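Local structure of putative carboxynorspermidine decarboxylase protein (Sinorhizobium meliloti, 3MT1) at residues 74-79 with 91-96; 81-86 with 105-110; 9-14 with 343-348. The protein probably catalyses the pyridoxal 5'-phosphate-dependent decarboxylation of carboxynorspermidine and carboxyspermidine to norspermidine and spermidine, working as a homodimer. All blocks are in the same frame, centred on the assembly; numbering follows the deposited sequence.

Overall arrangement
Contacts 1 and 2 belong to the eight-stranded parallel barrel, contact 3 to the mixed sheet beside it. Contact 1 is buried and joins neighbouring barrel strands by backbone bonds and a lysine laid on a histidine ring. Contact 2, partly buried and about 12 Å away between centres, shares helix 83-92 with it and packs that helix against helix 101-107, relying on apolar groups and one long ion pair; Ile-96 of contact 1 touches Tyr-81 and Ile-86 of contact 2. Both reach the second subunit. Contact 3, at the surface, ties strand 6-10 and the start of helix 11-28 to the end of strand 339-343 and the loop after it through backbone bonds, a salt bridge and water.

Contact 1 of 3, residues 74-79 with 91-96; sequences THAYSV and SHADKI
Near-equal chi1 values (-74° and -69°), each with CG anti to the carbonyl carbon, make His-75 and Lys-95 run side by side from the one face on which their bridge puts them. The chi1 of His-75 lays the imidazole across Lys-95 CB, which sits 3.8 Å from the centroid of the His-75 ring, a CH-pi contact. The lysine chain stays extended as far as CE, its CD 3.4 Å from His-75 NE2, and bends only at the last torsion, which turns NZ. Its ammonium and His-75 NE2 both bind Glu-73, and the lysine also meets Tyr-228 and, by cation-pi, Trp-193. On the other face Ala-76 CB lies 3.9 Å from Ala-93 CB; a methyl suits this place beneath helix 83-92, where Val-89 and Tyr-81 press in.

The strands are parallel neighbours, joined by Ala-76 N to Lys-95 O at 3.0 Å. At the entry to strand 95-98, Thr-74 O accepts from Asp-94 N at 2.8 Å, in the carbonyl plane, and weakly from Lys-95 N. In the other direction, Asp-94 OD2 accepts from Thr-74 N at 3.2 Å on the anti lone pair, while Arg-67 forms a salt bridge to the same oxygen. Thr-74 OG1 donates to His-92 O at 2.8 Å from above the carbonyl plane, pinning the end of the helix to the strand. This closes a beta-alpha-beta unit of the barrel. The carboxylate of Glu-73 and the cation-pi contact with Trp-193 would probably favour the charged form of Lys-95, while the His-75 ring packs on its methylenes.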
loop_
_atom_site.group_PDB
_atom_site.type_symbol
_atom_site.label_atom_id
_atom_site.label_comp_id
_atom_site.label_asym_id
_atom_site.label_seq_id
_atom_site.Cartn_x
_atom_site.Cartn_y
_atom_site.Cartn_z
ATOM N N THR B 74 -20.747 11.823 -14.022
ATOM C CA THR B 74 -19.559 11.788 -13.171
ATOM C C THR B 74 -19.640 12.824 -12.061
ATOM O O THR B 74 -19.904 14.000 -12.316
ATOM C CB THR B 74 -18.200 11.949 -13.978
ATOM O OG1 THR B 74 -17.851 13.328 -14.062
ATOM C CG2 THR B 74 -18.290 11.355 -15.376
ATOM N N HIS B 75 -19.422 12.376 -10.833
ATOM C CA HIS B 75 -19.446 13.249 -9.642
ATOM C C HIS B 75 -18.051 13.357 -9.101
ATOM O O HIS B 75 -17.327 12.360 -9.026
ATOM C CB HIS B 75 -20.356 12.698 -8.543
ATOM C CG HIS B 75 -21.815 12.852 -8.831
ATOM N ND1 HIS B 75 -22.767 12.912 -7.831
ATOM C CD2 HIS B 75 -22.486 12.982 -10.007
ATOM C CE1 HIS B 75 -23.965 13.036 -8.382
ATOM N NE2 HIS B 75 -23.819 13.093 -9.700
ATOM N N ALA B 76 -17.671 14.572 -8.745
ATOM C CA ALA B 76 -16.368 14.801 -8.151
ATOM C C ALA B 76 -16.503 15.210 -6.698
ATOM O O ALA B 76 -17.352 16.025 -6.359
ATOM C CB ALA B 76 -15.591 15.860 -8.955
ATOM N N TYR B 77 -15.680 14.630 -5.841
ATOM C CA TYR B 77 -15.595 15.051 -4.456
ATOM C C TYR B 77 -14.135 15.146 -4.067
ATOM O O TYR B 77 -13.282 14.440 -4.622
ATOM C CB TYR B 77 -16.283 14.049 -3.536
ATOM C CG TYR B 77 -16.059 14.345 -2.060
ATOM C CD1 TYR B 77 -16.596 15.487 -1.462
ATOM C CD2 TYR B 77 -15.288 13.482 -1.263
ATOM C CE1 TYR B 77 -16.397 15.762 -0.118
ATOM C CE2 TYR B 77 -15.067 13.749 0.080
ATOM C CZ TYR B 77 -15.626 14.892 0.656
ATOM O OH TYR B 77 -15.408 15.148 2.010
ATOM N N SER B 78 -13.834 16.027 -3.127
ATOM C CA SER B 78 -12.510 16.053 -2.544
ATOM C C SER B 78 -12.595 16.673 -1.186
ATOM O O SER B 78 -13.475 17.482 -0.939
ATOM C CB SER B 78 -11.495 16.831 -3.395
ATOM O OG SER B 78 -10.220 16.875 -2.737
ATOM N N VAL B 79 -11.670 16.285 -0.320
ATOM C CA VAL B 79 -11.499 16.917 0.971
ATOM C C VAL B 79 -10.895 18.303 0.755
ATOM O O VAL B 79 -11.324 19.260 1.382
ATOM C CB VAL B 79 -10.638 16.038 1.892
ATOM C CG1 VAL B 79 -10.355 16.722 3.152
ATOM C CG2 VAL B 79 -11.373 14.760 2.204
ATOM N N SER B 91 -14.087 20.369 -15.716
ATOM C CA SER B 91 -14.374 19.970 -17.076
ATOM C C SER B 91 -14.725 18.497 -17.248
ATOM O O SER B 91 -15.280 18.151 -18.246
ATOM C CB SER B 91 -13.219 20.321 -17.990
ATOM O OG SER B 91 -12.121 19.533 -17.647
ATOM N N HIS B 92 -14.419 17.633 -16.290
ATOM C CA HIS B 92 -14.800 16.206 -16.405
ATOM C C HIS B 92 -16.113 15.932 -15.678
ATOM O O HIS B 92 -16.821 15.013 -16.041
ATOM C CB HIS B 92 -13.737 15.230 -15.836
ATOM C CG HIS B 92 -12.446 15.184 -16.600
ATOM N ND1 HIS B 92 -12.357 14.723 -17.894
ATOM C CD2 HIS B 92 -11.181 15.503 -16.232
ATOM C CE1 HIS B 92 -11.098 14.793 -18.302
ATOM N NE2 HIS B 92 -10.365 15.263 -17.310
ATOM N N ALA B 93 -16.426 16.730 -14.663
ATOM C CA ALA B 93 -17.528 16.424 -13.756
ATOM C C ALA B 93 -18.855 17.039 -14.195
ATOM O O ALA B 93 -18.873 18.115 -14.779
ATOM C CB ALA B 93 -17.183 16.887 -12.340
ATOM N N ASP B 94 -19.961 16.363 -13.894
ATOM C CA ASP B 94 -21.304 16.940 -14.020
ATOM C C ASP B 94 -21.773 17.562 -12.722
ATOM O O ASP B 94 -22.529 18.517 -12.706
ATOM C CB ASP B 94 -22.280 15.852 -14.425
ATOM C CG ASP B 94 -21.997 15.335 -15.807
ATOM O OD1 ASP B 94 -21.907 16.175 -16.726
ATOM O OD2 ASP B 94 -21.841 14.108 -15.977
ATOM N N LYS B 95 -21.318 16.998 -11.624
ATOM C CA LYS B 95 -21.567 17.547 -10.329
ATOM C C LYS B 95 -20.234 17.598 -9.616
ATOM O O LYS B 95 -19.327 16.768 -9.874
ATOM C CB LYS B 95 -22.611 16.704 -9.591
ATOM C CG LYS B 95 -23.993 16.861 -10.243
ATOM C CD LYS B 95 -25.115 16.236 -9.441
ATOM C CE LYS B 95 -26.477 16.282 -10.143
ATOM N NZ LYS B 95 -26.445 15.464 -11.402
ATOM N N ILE B 96 -20.093 18.605 -8.756
ATOM C CA ILE B 96 -18.890 18.763 -7.946
ATOM C C ILE B 96 -19.360 19.008 -6.534
ATOM O O ILE B 96 -20.361 19.683 -6.322
ATOM C CB ILE B 96 -17.971 19.906 -8.464
ATOM C CG1 ILE B 96 -16.602 19.843 -7.759
ATOM C CG2 ILE B 96 -18.614 21.254 -8.296
ATOM C CD1 ILE B 96 -15.557 20.776 -8.358
#

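Contact 2 of 3, residues 81-86 with 105-110; sequences YGDNEI and ERFADK
Phe-107 enters from the last turn of helix 101-107 with CG anti to the carbonyl carbon (chi1 -66°), its CB bond directed toward segment 81-86. Along one side of the ring, CG and CD1 meet Ile-86, whose CG1 lies 3.7 Å from Phe-107 CD1, and Ile-86 CD1 reaches over a ring face. Farther along the ring, Phe-107 CE2 comes 3.5 Å from Tyr-81 CB, and at the tip CZ lies 3.6 Å from Tyr-81 O. A flat apolar ring suits this wedge between a branched isoleucine and the base of a tyrosine whose own hydroxyl runs inward to bind Ile-97 O. Helices 83-92 and 101-107 are successive outer helices of the alpha/beta barrel, before and after strand 95-98 in the chain, and Phe-98 of that strand also touches the side chain of Phe-107. An alanine in place of Phe-107 would remove the ring and would probably loosen the packing of Ile-86 and Tyr-81 against helix 101-107.

Nearer the surface, Ile-86 CG2 lies 3.4 Å from Lys-110 CD, so the lysine's methylene chain meets the isoleucine while its ammonium forms a weak, long ion pair with Asp-87. Arg-106 NH2 makes a long salt bridge to Asp-83 OD2 at 3.9 Å, with carboxylate and guanidinium planes only 13° apart, and donates its stronger bond to Leu-247 O of the second subunit.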
loop_
_atom_site.group_PDB
_atom_site.type_symbol
_atom_site.label_atom_id
_atom_site.label_comp_id
_atom_site.label_asym_id
_atom_site.label_seq_id
_atom_site.Cartn_x
_atom_site.Cartn_y
_atom_site.Cartn_z
ATOM N N TYR B 81 -9.604 20.676 -2.765
ATOM C CA TYR B 81 -9.192 20.788 -4.187
ATOM C C TYR B 81 -7.913 21.574 -4.339
ATOM O O TYR B 81 -7.672 22.497 -3.596
ATOM C CB TYR B 81 -10.264 21.389 -5.100
ATOM C CG TYR B 81 -11.428 20.497 -5.268
ATOM C CD1 TYR B 81 -12.562 20.653 -4.458
ATOM C CD2 TYR B 81 -11.402 19.453 -6.201
ATOM C CE1 TYR B 81 -13.648 19.793 -4.584
ATOM C CE2 TYR B 81 -12.490 18.595 -6.339
ATOM C CZ TYR B 81 -13.603 18.765 -5.527
ATOM O OH TYR B 81 -14.676 17.914 -5.626
ATOM N N GLY B 82 -7.100 21.184 -5.309
ATOM C CA GLY B 82 -5.928 21.928 -5.683
ATOM C C GLY B 82 -6.347 22.871 -6.783
ATOM O O GLY B 82 -7.155 22.497 -7.661
ATOM N N ASP B 83 -5.810 24.096 -6.714
ATOM C CA ASP B 83 -6.032 25.165 -7.688
ATOM C C ASP B 83 -5.491 24.803 -9.079
ATOM O O ASP B 83 -6.114 25.110 -10.111
ATOM C CB ASP B 83 -5.386 26.464 -7.196
ATOM C CG ASP B 83 -5.482 26.641 -5.675
ATOM O OD1 ASP B 83 -5.991 27.717 -5.236
ATOM O OD2 ASP B 83 -5.039 25.702 -4.922
ATOM N N ASN B 84 -4.342 24.141 -9.103
ATOM C CA ASN B 84 -3.764 23.652 -10.340
ATOM C C ASN B 84 -4.541 22.452 -10.910
ATOM O O ASN B 84 -4.153 21.919 -11.949
ATOM C CB ASN B 84 -2.284 23.268 -10.109
ATOM C CG ASN B 84 -2.126 21.989 -9.246
ATOM O OD1 ASN B 84 -2.949 21.695 -8.355
ATOM N ND2 ASN B 84 -1.073 21.223 -9.523
ATOM N N GLU B 85 -5.606 22.017 -10.228
ATOM C CA GLU B 85 -6.410 20.873 -10.679
ATOM C C GLU B 85 -7.888 21.192 -10.931
ATOM O O GLU B 85 -8.497 20.652 -11.854
ATOM C CB GLU B 85 -6.317 19.708 -9.681
ATOM C CG GLU B 85 -4.927 19.060 -9.591
ATOM C CD GLU B 85 -4.921 17.767 -8.777
ATOM O OE1 GLU B 85 -6.003 17.412 -8.224
ATOM O OE2 GLU B 85 -3.845 17.102 -8.688
ATOM N N ILE B 86 -8.450 22.047 -10.081
ATOM C CA ILE B 86 -9.873 22.399 -10.100
ATOM C C ILE B 86 -10.494 22.539 -11.485
ATOM O O ILE B 86 -11.604 22.039 -11.725
ATOM C CB ILE B 86 -10.163 23.705 -9.278
ATOM C CG1 ILE B 86 -11.662 23.893 -8.994
ATOM C CG2 ILE B 86 -9.620 24.955 -9.981
ATOM C CD1 ILE B 86 -12.368 22.715 -8.379
ATOM N N GLU B 105 -16.768 28.589 -1.401
ATOM C CA GLU B 105 -16.520 30.002 -1.653
ATOM C C GLU B 105 -15.297 30.137 -2.538
ATOM O O GLU B 105 -15.286 30.909 -3.485
ATOM C CB GLU B 105 -16.316 30.742 -0.349
ATOM C CG GLU B 105 -17.612 31.166 0.335
ATOM C CD GLU B 105 -17.367 31.799 1.712
ATOM O OE1 GLU B 105 -16.366 31.408 2.370
ATOM O OE2 GLU B 105 -18.165 32.675 2.145
ATOM N N ARG B 106 -14.283 29.323 -2.263
ATOM C CA ARG B 106 -13.029 29.419 -2.985
ATOM C C ARG B 106 -13.159 29.047 -4.451
ATOM O O ARG B 106 -12.509 29.637 -5.307
ATOM C CB ARG B 106 -11.984 28.545 -2.336
ATOM C CG ARG B 106 -10.612 29.084 -2.543
ATOM C CD ARG B 106 -9.677 28.576 -1.495
ATOM N NE ARG B 106 -8.859 27.492 -2.032
ATOM C CZ ARG B 106 -8.151 26.651 -1.283
ATOM N NH1 ARG B 106 -8.186 26.759 0.037
ATOM N NH2 ARG B 106 -7.426 25.684 -1.851
ATOM N N PHE B 107 -14.012 28.073 -4.739
ATOM C CA PHE B 107 -14.020 27.470 -6.055
ATOM C C PHE B 107 -15.304 27.692 -6.821
ATOM O O PHE B 107 -15.373 27.382 -7.994
ATOM C CB PHE B 107 -13.675 25.985 -5.950
ATOM C CG PHE B 107 -12.272 25.733 -5.488
ATOM C CD1 PHE B 107 -11.195 26.298 -6.167
ATOM C CD2 PHE B 107 -12.022 24.934 -4.382
ATOM C CE1 PHE B 107 -9.883 26.069 -5.744
ATOM C CE2 PHE B 107 -10.717 24.707 -3.947
ATOM C CZ PHE B 107 -9.648 25.275 -4.624
ATOM N N ALA B 108 -16.304 28.248 -6.148
ATOM C CA ALA B 108 -17.575 28.658 -6.769
ATOM C C ALA B 108 -17.421 29.125 -8.213
ATOM O O ALA B 108 -18.021 28.529 -9.120
ATOM C CB ALA B 108 -18.224 29.742 -5.960
ATOM N N ASP B 109 -16.616 30.173 -8.425
ATOM C CA ASP B 109 -16.421 30.745 -9.766
ATOM C C ASP B 109 -16.020 29.729 -10.827
ATOM O O ASP B 109 -16.643 29.648 -11.880
ATOM C CB ASP B 109 -15.452 31.932 -9.748
ATOM C CG ASP B 109 -16.146 33.223 -9.435
ATOM O OD1 ASP B 109 -17.383 33.263 -9.535
ATOM O OD2 ASP B 109 -15.469 34.207 -9.097
ATOM N N LYS B 110 -14.996 28.946 -10.541
ATOM C CA LYS B 110 -14.521 27.933 -11.475
ATOM C C LYS B 110 -15.549 26.819 -11.767
ATOM O O LYS B 110 -15.606 26.301 -12.892
ATOM C CB LYS B 110 -13.204 27.364 -10.972
ATOM C CG LYS B 110 -12.040 28.212 -11.380
ATOM C CD LYS B 110 -10.911 28.122 -10.369
ATOM C CE LYS B 110 -9.568 28.610 -10.948
ATOM N NZ LYS B 110 -9.767 29.722 -11.921
#

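Contact 3 of 3, residues 9-14 with 343-348; sequences IDKAKL and RELDGS
Arg-343 O is gripped twice: Lys-11 N approaches nearly along the C=O axis at 2.9 Å, and a water donates to it at 3.1 Å. That water also accepts from Ala-12 N, so it links the first turn of helix 11-28 to the end of strand 339-343. The N-H of the same arginine donates to Ile-9 O at 2.8 Å, so that the two backbone bonds of Arg-343 lie on either side of Asp-10 in the parallel bridge.

In Asp-10, chi1 -176° carries the carboxylate beside its carbonyl carbon, and chi2 107° turns OD2 to the helix and OD1 to the arginine. OD2 caps the helix, taking Lys-13 N at 2.7 Å on its anti lone pair; OD1 takes Arg-343 NH1 at 3.2 Å, near the guanidinium edge, in a salt bridge whose planes stand 45° apart. An aspartate suits the place, being short enough to cap the helix, with a second, negatively charged oxygen left to pair with the arginine. Beyond it, Leu-345 CD2 rests 3.8 Å from Ala-12 CB, and Lys-11 crosses Leu-345 obliquely, its CD near Leu-345 CG. Here strand 6-10, paired in parallel with strand 339-343 in the mixed sheet, passes straight into helix 11-28 through an aspartate N-cap.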
loop_
_atom_site.group_PDB
_atom_site.type_symbol
_atom_site.label_atom_id
_atom_site.label_comp_id
_atom_site.label_asym_id
_atom_site.label_seq_id
_atom_site.Cartn_x
_atom_site.Cartn_y
_atom_site.Cartn_z
ATOM N N ILE B 9 -12.025 -11.903 -11.594
ATOM C CA ILE B 9 -13.322 -11.306 -11.517
ATOM C C ILE B 9 -14.322 -12.198 -12.234
ATOM O O ILE B 9 -14.213 -12.422 -13.438
ATOM C CB ILE B 9 -13.320 -9.907 -12.115
ATOM C CG1 ILE B 9 -12.378 -8.994 -11.301
ATOM C CG2 ILE B 9 -14.771 -9.358 -12.215
ATOM C CD1 ILE B 9 -11.865 -7.775 -12.115
ATOM N N ASP B 10 -15.279 -12.720 -11.471
ATOM C CA ASP B 10 -16.287 -13.597 -12.023
ATOM C C ASP B 10 -17.412 -12.803 -12.727
ATOM O O ASP B 10 -18.264 -12.182 -12.081
ATOM C CB ASP B 10 -16.858 -14.560 -10.948
ATOM C CG ASP B 10 -17.866 -15.564 -11.533
ATOM O OD1 ASP B 10 -17.525 -16.773 -11.660
ATOM O OD2 ASP B 10 -19.003 -15.136 -11.912
ATOM N N LYS B 11 -17.429 -12.886 -14.056
ATOM C CA LYS B 11 -18.399 -12.166 -14.841
ATOM C C LYS B 11 -19.859 -12.407 -14.360
ATOM O O LYS B 11 -20.639 -11.456 -14.187
ATOM C CB LYS B 11 -18.244 -12.518 -16.319
ATOM C CG LYS B 11 -18.801 -11.443 -17.182
ATOM C CD LYS B 11 -19.106 -11.891 -18.531
ATOM C CE LYS B 11 -19.785 -10.753 -19.275
ATOM N NZ LYS B 11 -20.421 -11.236 -20.522
ATOM N N ALA B 12 -20.226 -13.666 -14.141
ATOM C CA ALA B 12 -21.601 -13.976 -13.716
ATOM C C ALA B 12 -21.997 -13.414 -12.321
ATOM O O ALA B 12 -23.136 -12.998 -12.130
ATOM C CB ALA B 12 -21.876 -15.478 -13.801
ATOM N N LYS B 13 -21.060 -13.407 -11.371
ATOM C CA LYS B 13 -21.325 -12.907 -10.024
ATOM C C LYS B 13 -21.375 -11.391 -9.957
ATOM O O LYS B 13 -22.172 -10.814 -9.198
ATOM C CB LYS B 13 -20.303 -13.432 -9.028
ATOM C CG LYS B 13 -20.566 -14.873 -8.709
ATOM C CD LYS B 13 -19.433 -15.451 -7.885
ATOM C CE LYS B 13 -19.602 -16.928 -7.761
ATOM N NZ LYS B 13 -18.277 -17.419 -7.382
ATOM N N LEU B 14 -20.527 -10.755 -10.750
ATOM C CA LEU B 14 -20.566 -9.328 -10.862
ATOM C C LEU B 14 -21.924 -8.939 -11.430
ATOM O O LEU B 14 -22.593 -8.088 -10.865
ATOM C CB LEU B 14 -19.425 -8.814 -11.738
ATOM C CG LEU B 14 -19.337 -7.304 -12.007
ATOM C CD1 LEU B 14 -19.212 -6.427 -10.722
ATOM C CD2 LEU B 14 -18.121 -7.056 -12.825
ATOM N N ARG B 343 -13.172 -14.399 -15.075
ATOM C CA ARG B 343 -13.837 -15.666 -15.440
ATOM C C ARG B 343 -15.057 -15.328 -16.287
ATOM O O ARG B 343 -15.983 -14.708 -15.792
ATOM C CB ARG B 343 -14.253 -16.479 -14.208
ATOM C CG ARG B 343 -14.624 -17.936 -14.535
ATOM C CD ARG B 343 -15.300 -18.666 -13.389
ATOM N NE ARG B 343 -14.335 -19.306 -12.486
ATOM C CZ ARG B 343 -14.035 -18.893 -11.244
ATOM N NH1 ARG B 343 -14.619 -17.810 -10.714
ATOM N NH2 ARG B 343 -13.132 -19.568 -10.520
ATOM N N GLU B 344 -15.048 -15.692 -17.562
ATOM C CA GLU B 344 -16.198 -15.392 -18.425
ATOM C C GLU B 344 -17.302 -16.456 -18.248
ATOM O O GLU B 344 -17.149 -17.404 -17.477
ATOM C CB GLU B 344 -15.801 -15.267 -19.906
ATOM C CG GLU B 344 -14.540 -14.478 -20.224
ATOM C CD GLU B 344 -14.758 -13.027 -20.670
ATOM O OE1 GLU B 344 -15.714 -12.362 -20.220
ATOM O OE2 GLU B 344 -13.936 -12.523 -21.471
ATOM N N LEU B 345 -18.411 -16.293 -18.966
ATOM C CA LEU B 345 -19.582 -17.201 -18.832
ATOM C C LEU B 345 -19.303 -18.668 -19.198
ATOM O O LEU B 345 -19.644 -19.574 -18.457
ATOM C CB LEU B 345 -20.783 -16.630 -19.594
ATOM C CG LEU B 345 -21.165 -15.239 -19.058
ATOM C CD1 LEU B 345 -22.132 -14.555 -19.985
ATOM C CD2 LEU B 345 -21.714 -15.318 -17.636
ATOM N N ASP B 346 -18.756 -18.860 -20.391
ATOM C CA ASP B 346 -17.796 -19.905 -20.768
ATOM C C ASP B 346 -17.128 -20.645 -19.601
ATOM O O ASP B 346 -17.006 -21.870 -19.601
ATOM C CB ASP B 346 -16.654 -19.171 -21.498
ATOM C CG ASP B 346 -16.224 -19.853 -22.779
ATOM O OD1 ASP B 346 -16.841 -20.860 -23.173
ATOM O OD2 ASP B 346 -15.263 -19.360 -23.406
ATOM N N GLY B 347 -16.642 -19.887 -18.622
ATOM C CA GLY B 347 -15.843 -20.472 -17.555
ATOM C C GLY B 347 -14.361 -20.314 -17.820
ATOM O O GLY B 347 -13.547 -20.534 -16.906
ATOM N N SER B 348 -14.007 -19.951 -19.061
ATOM C CA SER B 348 -12.623 -19.578 -19.406
ATOM C C SER B 348 -12.181 -18.347 -18.614
ATOM O O SER B 348 -13.016 -17.512 -18.229
ATOM C CB SER B 348 -12.455 -19.321 -20.909
ATOM O OG SER B 348 -13.499 -18.510 -21.439
HETATM O O HOH W 1 -18.582 -15.861 -14.521
#